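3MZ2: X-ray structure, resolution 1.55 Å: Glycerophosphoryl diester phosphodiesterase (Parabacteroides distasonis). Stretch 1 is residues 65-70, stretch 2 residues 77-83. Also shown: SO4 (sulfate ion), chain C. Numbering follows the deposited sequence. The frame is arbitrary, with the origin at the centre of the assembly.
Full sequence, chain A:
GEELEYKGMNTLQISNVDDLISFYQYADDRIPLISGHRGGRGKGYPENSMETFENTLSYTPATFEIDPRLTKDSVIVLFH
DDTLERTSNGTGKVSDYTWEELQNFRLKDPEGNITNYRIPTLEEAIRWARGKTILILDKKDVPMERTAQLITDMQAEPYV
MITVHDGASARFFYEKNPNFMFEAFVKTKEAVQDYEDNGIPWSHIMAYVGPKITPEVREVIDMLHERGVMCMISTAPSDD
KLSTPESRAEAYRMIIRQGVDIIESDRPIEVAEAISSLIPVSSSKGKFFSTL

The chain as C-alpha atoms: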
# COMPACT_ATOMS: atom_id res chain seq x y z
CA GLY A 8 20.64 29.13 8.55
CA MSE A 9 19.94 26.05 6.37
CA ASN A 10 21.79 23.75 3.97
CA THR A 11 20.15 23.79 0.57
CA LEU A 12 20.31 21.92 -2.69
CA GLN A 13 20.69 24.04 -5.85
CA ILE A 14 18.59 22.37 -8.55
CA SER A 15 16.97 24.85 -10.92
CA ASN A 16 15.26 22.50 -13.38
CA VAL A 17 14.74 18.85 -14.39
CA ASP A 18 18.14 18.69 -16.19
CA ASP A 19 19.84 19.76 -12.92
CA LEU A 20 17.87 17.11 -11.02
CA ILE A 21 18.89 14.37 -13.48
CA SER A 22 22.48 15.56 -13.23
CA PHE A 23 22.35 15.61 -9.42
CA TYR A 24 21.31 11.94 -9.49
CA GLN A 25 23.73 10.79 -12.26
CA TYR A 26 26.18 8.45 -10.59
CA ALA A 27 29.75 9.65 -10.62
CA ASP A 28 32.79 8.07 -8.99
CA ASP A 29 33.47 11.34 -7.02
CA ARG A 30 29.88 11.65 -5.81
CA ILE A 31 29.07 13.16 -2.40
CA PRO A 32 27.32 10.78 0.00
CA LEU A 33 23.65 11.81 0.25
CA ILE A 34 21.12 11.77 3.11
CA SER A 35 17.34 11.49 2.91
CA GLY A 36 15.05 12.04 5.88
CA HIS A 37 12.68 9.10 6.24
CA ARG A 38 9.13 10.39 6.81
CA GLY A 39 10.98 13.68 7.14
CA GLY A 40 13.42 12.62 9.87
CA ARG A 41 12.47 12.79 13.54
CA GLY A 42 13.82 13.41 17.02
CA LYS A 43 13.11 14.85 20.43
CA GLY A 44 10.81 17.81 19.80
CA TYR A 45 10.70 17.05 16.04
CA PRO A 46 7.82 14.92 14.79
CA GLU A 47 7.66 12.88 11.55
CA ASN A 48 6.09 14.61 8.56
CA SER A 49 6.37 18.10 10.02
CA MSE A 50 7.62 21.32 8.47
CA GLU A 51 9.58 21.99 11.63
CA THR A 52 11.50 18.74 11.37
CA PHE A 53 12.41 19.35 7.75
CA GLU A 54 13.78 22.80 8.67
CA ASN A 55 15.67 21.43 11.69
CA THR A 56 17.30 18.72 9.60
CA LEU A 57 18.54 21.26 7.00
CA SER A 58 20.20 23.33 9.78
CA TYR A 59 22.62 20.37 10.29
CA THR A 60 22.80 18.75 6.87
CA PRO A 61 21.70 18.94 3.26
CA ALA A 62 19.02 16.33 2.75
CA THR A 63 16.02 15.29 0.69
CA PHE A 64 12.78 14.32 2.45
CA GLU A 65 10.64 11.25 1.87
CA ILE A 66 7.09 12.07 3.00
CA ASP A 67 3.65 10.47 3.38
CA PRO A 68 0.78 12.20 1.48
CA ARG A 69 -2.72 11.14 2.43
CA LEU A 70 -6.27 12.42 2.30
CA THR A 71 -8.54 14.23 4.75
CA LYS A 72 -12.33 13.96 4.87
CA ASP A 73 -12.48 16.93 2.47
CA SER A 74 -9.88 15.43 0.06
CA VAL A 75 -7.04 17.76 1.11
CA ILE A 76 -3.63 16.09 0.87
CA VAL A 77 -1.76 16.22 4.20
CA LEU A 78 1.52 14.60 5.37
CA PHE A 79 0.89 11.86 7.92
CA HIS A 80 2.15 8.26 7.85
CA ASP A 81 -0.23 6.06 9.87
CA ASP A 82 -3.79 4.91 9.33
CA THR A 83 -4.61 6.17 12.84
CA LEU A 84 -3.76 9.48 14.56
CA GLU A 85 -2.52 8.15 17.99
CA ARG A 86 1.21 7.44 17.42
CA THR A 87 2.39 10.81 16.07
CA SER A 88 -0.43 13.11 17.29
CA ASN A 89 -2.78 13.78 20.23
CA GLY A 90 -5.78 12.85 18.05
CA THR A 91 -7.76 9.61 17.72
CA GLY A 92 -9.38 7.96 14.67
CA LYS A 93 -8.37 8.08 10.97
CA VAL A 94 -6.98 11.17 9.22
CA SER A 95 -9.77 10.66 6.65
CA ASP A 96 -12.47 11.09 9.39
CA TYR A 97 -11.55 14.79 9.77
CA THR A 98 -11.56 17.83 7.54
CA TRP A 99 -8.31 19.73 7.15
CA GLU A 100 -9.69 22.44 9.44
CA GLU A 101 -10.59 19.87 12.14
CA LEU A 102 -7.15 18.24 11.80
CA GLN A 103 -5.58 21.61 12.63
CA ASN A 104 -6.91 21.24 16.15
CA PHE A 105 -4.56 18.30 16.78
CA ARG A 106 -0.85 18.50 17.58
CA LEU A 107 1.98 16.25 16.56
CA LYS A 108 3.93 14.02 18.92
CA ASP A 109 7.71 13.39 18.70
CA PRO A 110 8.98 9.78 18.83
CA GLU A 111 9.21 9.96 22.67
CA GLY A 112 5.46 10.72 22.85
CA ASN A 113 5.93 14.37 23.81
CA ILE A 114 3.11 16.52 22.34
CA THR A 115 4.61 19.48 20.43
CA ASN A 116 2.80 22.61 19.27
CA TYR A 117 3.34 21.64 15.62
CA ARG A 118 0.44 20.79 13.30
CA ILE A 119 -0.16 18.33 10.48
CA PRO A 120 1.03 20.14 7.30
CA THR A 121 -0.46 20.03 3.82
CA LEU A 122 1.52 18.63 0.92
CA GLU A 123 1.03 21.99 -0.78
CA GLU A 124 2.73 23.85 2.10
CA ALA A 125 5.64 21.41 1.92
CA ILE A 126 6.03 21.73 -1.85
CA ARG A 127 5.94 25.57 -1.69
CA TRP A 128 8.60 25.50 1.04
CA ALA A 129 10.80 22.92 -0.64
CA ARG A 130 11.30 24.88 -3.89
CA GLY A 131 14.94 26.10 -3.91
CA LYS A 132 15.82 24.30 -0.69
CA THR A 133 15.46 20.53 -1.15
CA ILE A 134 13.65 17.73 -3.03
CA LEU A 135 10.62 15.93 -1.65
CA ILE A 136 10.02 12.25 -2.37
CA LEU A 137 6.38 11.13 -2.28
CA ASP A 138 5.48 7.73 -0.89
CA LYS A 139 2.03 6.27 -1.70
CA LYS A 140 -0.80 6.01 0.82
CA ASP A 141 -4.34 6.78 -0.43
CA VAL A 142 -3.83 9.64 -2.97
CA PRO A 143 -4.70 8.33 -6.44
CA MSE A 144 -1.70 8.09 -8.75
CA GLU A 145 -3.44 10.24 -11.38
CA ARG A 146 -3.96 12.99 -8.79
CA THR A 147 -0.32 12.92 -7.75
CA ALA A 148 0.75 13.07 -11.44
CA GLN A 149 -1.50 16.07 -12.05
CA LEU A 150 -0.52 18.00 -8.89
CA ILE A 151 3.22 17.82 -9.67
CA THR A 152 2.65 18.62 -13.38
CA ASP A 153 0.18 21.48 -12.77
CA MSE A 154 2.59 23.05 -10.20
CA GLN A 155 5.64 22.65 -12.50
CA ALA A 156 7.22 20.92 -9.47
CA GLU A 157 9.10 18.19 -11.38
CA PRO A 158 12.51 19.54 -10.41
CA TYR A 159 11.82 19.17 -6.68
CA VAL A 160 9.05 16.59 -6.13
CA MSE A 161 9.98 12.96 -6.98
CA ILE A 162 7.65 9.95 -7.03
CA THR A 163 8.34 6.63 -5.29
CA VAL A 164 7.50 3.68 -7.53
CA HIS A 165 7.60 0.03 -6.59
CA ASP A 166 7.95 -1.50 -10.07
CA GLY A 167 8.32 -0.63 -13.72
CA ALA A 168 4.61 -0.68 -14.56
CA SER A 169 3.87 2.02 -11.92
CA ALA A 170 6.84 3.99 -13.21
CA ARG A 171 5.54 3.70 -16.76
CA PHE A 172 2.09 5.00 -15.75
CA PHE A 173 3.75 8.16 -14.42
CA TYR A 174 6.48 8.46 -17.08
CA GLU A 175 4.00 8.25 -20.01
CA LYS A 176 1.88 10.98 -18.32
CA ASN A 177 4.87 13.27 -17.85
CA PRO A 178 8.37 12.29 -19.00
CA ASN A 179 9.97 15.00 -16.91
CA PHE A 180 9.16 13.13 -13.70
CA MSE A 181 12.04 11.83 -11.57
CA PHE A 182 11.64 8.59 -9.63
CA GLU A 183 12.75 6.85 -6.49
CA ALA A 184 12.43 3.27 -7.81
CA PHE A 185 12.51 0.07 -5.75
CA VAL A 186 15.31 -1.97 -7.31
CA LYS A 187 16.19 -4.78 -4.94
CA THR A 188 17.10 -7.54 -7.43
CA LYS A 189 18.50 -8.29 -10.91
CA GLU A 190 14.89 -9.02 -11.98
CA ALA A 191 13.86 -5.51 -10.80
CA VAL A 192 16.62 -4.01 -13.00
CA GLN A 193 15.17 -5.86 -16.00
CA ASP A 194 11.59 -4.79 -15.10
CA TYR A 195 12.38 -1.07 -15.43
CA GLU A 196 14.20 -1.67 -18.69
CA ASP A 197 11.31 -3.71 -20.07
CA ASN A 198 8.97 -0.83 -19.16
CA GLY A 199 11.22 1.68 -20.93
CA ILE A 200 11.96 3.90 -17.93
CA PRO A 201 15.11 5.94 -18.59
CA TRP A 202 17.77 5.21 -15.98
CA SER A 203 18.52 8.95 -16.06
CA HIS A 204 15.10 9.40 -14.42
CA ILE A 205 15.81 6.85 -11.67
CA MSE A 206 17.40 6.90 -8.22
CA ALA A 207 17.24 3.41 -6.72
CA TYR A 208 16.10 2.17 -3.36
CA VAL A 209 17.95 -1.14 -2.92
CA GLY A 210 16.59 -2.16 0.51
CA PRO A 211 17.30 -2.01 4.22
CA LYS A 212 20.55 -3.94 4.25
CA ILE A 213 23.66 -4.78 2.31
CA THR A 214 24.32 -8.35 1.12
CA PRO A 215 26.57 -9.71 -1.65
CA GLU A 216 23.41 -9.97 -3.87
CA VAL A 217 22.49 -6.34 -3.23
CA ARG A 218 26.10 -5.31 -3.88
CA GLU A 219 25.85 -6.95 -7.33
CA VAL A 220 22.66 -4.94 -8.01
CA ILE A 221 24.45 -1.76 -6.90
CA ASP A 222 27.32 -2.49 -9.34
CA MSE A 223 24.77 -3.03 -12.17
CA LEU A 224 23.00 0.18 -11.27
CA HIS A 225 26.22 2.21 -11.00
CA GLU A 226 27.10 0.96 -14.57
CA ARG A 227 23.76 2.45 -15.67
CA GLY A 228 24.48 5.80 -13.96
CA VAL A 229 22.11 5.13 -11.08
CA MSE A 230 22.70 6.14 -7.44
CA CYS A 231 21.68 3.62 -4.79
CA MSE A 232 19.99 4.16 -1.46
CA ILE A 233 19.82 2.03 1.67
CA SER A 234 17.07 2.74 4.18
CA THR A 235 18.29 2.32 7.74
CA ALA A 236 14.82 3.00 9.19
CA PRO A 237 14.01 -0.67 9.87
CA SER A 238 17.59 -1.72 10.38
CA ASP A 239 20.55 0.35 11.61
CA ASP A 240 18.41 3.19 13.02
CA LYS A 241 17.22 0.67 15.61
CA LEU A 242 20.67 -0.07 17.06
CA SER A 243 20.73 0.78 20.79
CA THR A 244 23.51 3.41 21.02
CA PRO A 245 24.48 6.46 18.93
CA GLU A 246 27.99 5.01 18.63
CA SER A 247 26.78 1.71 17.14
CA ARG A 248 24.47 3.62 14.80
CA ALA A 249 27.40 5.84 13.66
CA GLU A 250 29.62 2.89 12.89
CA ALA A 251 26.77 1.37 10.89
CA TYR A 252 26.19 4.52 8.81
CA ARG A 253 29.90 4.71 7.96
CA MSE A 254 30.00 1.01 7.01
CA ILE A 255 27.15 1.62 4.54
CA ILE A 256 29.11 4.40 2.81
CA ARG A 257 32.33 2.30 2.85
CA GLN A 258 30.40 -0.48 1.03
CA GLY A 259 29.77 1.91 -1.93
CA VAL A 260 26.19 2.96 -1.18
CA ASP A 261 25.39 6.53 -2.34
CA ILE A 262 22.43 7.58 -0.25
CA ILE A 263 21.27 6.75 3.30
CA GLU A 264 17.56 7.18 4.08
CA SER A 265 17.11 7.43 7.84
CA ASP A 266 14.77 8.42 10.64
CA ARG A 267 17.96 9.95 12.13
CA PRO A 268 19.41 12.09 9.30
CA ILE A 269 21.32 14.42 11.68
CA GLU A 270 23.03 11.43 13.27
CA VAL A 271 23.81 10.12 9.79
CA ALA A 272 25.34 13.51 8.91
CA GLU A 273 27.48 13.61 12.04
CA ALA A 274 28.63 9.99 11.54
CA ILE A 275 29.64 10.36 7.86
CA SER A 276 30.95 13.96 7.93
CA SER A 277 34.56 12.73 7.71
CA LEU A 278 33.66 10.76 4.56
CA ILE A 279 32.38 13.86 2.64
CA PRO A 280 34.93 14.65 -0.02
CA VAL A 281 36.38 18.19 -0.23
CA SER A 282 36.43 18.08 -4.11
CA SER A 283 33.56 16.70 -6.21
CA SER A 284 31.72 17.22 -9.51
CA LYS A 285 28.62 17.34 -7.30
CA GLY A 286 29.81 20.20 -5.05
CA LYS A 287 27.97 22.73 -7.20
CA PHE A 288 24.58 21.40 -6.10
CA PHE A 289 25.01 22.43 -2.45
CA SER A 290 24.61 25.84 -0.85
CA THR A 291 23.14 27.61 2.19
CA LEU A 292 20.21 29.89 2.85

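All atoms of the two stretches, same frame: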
# COMPACT_ATOMS: atom_id res chain seq x y z
N GLU A 65 11.63 12.22 2.31
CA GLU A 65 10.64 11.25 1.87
C GLU A 65 9.44 11.45 2.79
O GLU A 65 9.59 11.49 4.00
CB GLU A 65 11.23 9.86 2.05
CG GLU A 65 10.30 8.78 1.56
CD GLU A 65 9.42 8.17 2.62
OE1 GLU A 65 9.54 8.48 3.82
OE2 GLU A 65 8.59 7.33 2.20
N ILE A 66 8.25 11.67 2.23
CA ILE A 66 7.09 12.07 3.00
C ILE A 66 5.87 11.23 2.61
O ILE A 66 5.86 10.54 1.56
CB ILE A 66 6.85 13.61 2.84
CG1 ILE A 66 6.59 13.99 1.38
CG2 ILE A 66 8.08 14.38 3.37
CD1 ILE A 66 6.29 15.48 1.09
N ASP A 67 4.84 11.33 3.45
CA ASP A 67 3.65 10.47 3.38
C ASP A 67 2.35 11.26 3.11
O ASP A 67 1.65 11.63 4.06
CB ASP A 67 3.50 9.69 4.72
CG ASP A 67 4.71 8.83 5.02
OD1 ASP A 67 4.94 7.90 4.22
OD2 ASP A 67 5.40 9.08 6.03
N PRO A 68 2.02 11.51 1.83
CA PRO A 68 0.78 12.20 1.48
C PRO A 68 -0.43 11.30 1.65
O PRO A 68 -0.41 10.13 1.28
CB PRO A 68 0.96 12.60 0.01
CG PRO A 68 2.26 12.08 -0.43
CD PRO A 68 2.81 11.17 0.64
N ARG A 69 -1.47 11.84 2.28
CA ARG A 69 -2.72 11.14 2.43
C ARG A 69 -3.87 12.14 2.57
O ARG A 69 -3.68 13.34 2.76
CB ARG A 69 -2.72 10.16 3.62
CG ARG A 69 -2.61 10.80 4.95
CD ARG A 69 -2.96 9.86 6.12
NE ARG A 69 -2.20 8.58 6.16
CZ ARG A 69 -2.72 7.40 5.86
NH1 ARG A 69 -3.96 7.28 5.43
NH2 ARG A 69 -1.94 6.33 5.95
N LEU A 70 -5.07 11.61 2.48
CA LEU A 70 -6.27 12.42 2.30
C LEU A 70 -7.09 12.66 3.57
O LEU A 70 -7.31 11.77 4.38
CB LEU A 70 -7.16 11.74 1.26
CG LEU A 70 -6.69 11.66 -0.17
CD1 LEU A 70 -7.64 10.78 -1.03
CD2 LEU A 70 -6.52 13.08 -0.74
N VAL A 77 -2.61 15.88 3.07
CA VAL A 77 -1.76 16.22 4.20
C VAL A 77 -0.62 15.20 4.33
O VAL A 77 -0.64 14.19 3.67
CB VAL A 77 -2.58 16.29 5.52
CG1 VAL A 77 -3.64 17.37 5.46
CG2 VAL A 77 -3.25 14.94 5.85
N LEU A 78 0.40 15.51 5.14
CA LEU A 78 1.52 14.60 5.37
C LEU A 78 1.29 13.94 6.71
O LEU A 78 1.28 14.63 7.72
CB LEU A 78 2.83 15.37 5.42
CG LEU A 78 3.11 16.23 4.20
CD1 LEU A 78 4.49 16.85 4.26
CD2 LEU A 78 2.91 15.50 2.92
N PHE A 79 1.14 12.62 6.72
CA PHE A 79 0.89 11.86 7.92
C PHE A 79 1.01 10.37 7.56
O PHE A 79 0.30 9.90 6.67
CB PHE A 79 -0.53 12.15 8.46
CG PHE A 79 -0.71 11.75 9.89
CD1 PHE A 79 -0.33 12.62 10.91
CD2 PHE A 79 -1.20 10.50 10.21
CE1 PHE A 79 -0.44 12.25 12.21
CE2 PHE A 79 -1.30 10.13 11.53
CZ PHE A 79 -0.94 11.01 12.52
N HIS A 80 1.86 9.63 8.27
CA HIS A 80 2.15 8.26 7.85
C HIS A 80 1.04 7.24 8.13
O HIS A 80 0.62 6.51 7.24
CB HIS A 80 3.46 7.76 8.46
CG HIS A 80 3.78 6.34 8.09
ND1 HIS A 80 3.30 5.27 8.83
CD2 HIS A 80 4.40 5.81 7.02
CE1 HIS A 80 3.69 4.15 8.25
NE2 HIS A 80 4.37 4.45 7.16
N ASP A 81 0.62 7.17 9.38
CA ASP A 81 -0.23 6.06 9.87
C ASP A 81 -1.69 6.19 9.48
O ASP A 81 -2.19 7.30 9.20
CB ASP A 81 -0.19 5.96 11.40
CG ASP A 81 1.16 5.59 11.95
OD1 ASP A 81 2.07 5.15 11.19
OD2 ASP A 81 1.33 5.75 13.17
N ASP A 82 -2.36 5.04 9.55
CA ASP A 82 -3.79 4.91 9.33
C ASP A 82 -4.57 5.43 10.54
O ASP A 82 -5.76 5.60 10.46
CB ASP A 82 -4.18 3.42 9.06
CG ASP A 82 -3.57 2.88 7.78
OD1 ASP A 82 -3.31 3.68 6.82
OD2 ASP A 82 -3.32 1.66 7.72
N THR A 83 -3.92 5.60 11.67
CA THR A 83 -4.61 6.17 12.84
C THR A 83 -3.77 7.33 13.37
O THR A 83 -2.55 7.36 13.18
CB THR A 83 -4.84 5.09 13.93
OG1 THR A 83 -3.58 4.65 14.47
CG2 THR A 83 -5.56 3.92 13.35
S SO4 C . 7.70 3.41 5.76
O1 SO4 C . 7.43 4.83 5.97
O2 SO4 C . 8.80 3.30 4.80
O3 SO4 C . 8.10 2.72 7.01
O4 SO4 C . 6.43 2.77 5.34
O HOH W 1 -5.05 4.83 4.51

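The two stretches pair as a short antiparallel ladder that gives way, beyond L78, to a loop held by one arginine. R69 and V77 form the hydrogen-bonded pair of the ladder: R69 N donates to V77 O (2.9 Å) and V77 N donates to R69 O (2.8 Å), so each residue has both backbone groups satisfied by the other. P68, whose ring nitrogen has no proton to give, occupies the non-hydrogen-bonded position opposite L78, where no amide donor is required. Here the alpha carbons approach the neighbouring carbonyls instead, with P68 CA 3.3 Å from V77 O and L78 CA 3.2 Å from D67 O, both as CA-H...O contacts. D67 O also accepts from F79 N (2.9 Å, 163°), which carries the backbone pairing one step past the strand of the second stretch.

The R69 side chain leaves the sheet on the same face as V77, and its end turns back to the loop, where it collects acceptors. R69 NE donates to F79 O (2.9 Å), while R69 NH2 donates both to H80 O (2.9 Å) and to D82 OD1 (3.1 Å), the latter a salt bridge. Both carbonyls lie near the guanidinium plane, as suits in-plane N-H donors. D81 O instead sits over one face, and although it is 3.3 Å from R69 NE, the angle is too poor for a hydrogen bond. A water bridges R69 and D82, accepting from R69 NH1 (2.8 Å) and donating to D82 OD1 (3.1 Å).

H80 has both ring nitrogens engaged: H80 ND1 donates to D81 OD1 (2.7 Å) and H80 NE2 to sulfate O4 (3.2 Å), the ion probably coming from the crystallisation liquor. H80 CB packs 3.4 Å from D67 OD2; both D67 carboxylate oxygens are hydrogen-bonded elsewhere in the structure. On the P68 and L78 face, I66 CD1 meets L78 CD2 at 3.8 Å, an apolar contact.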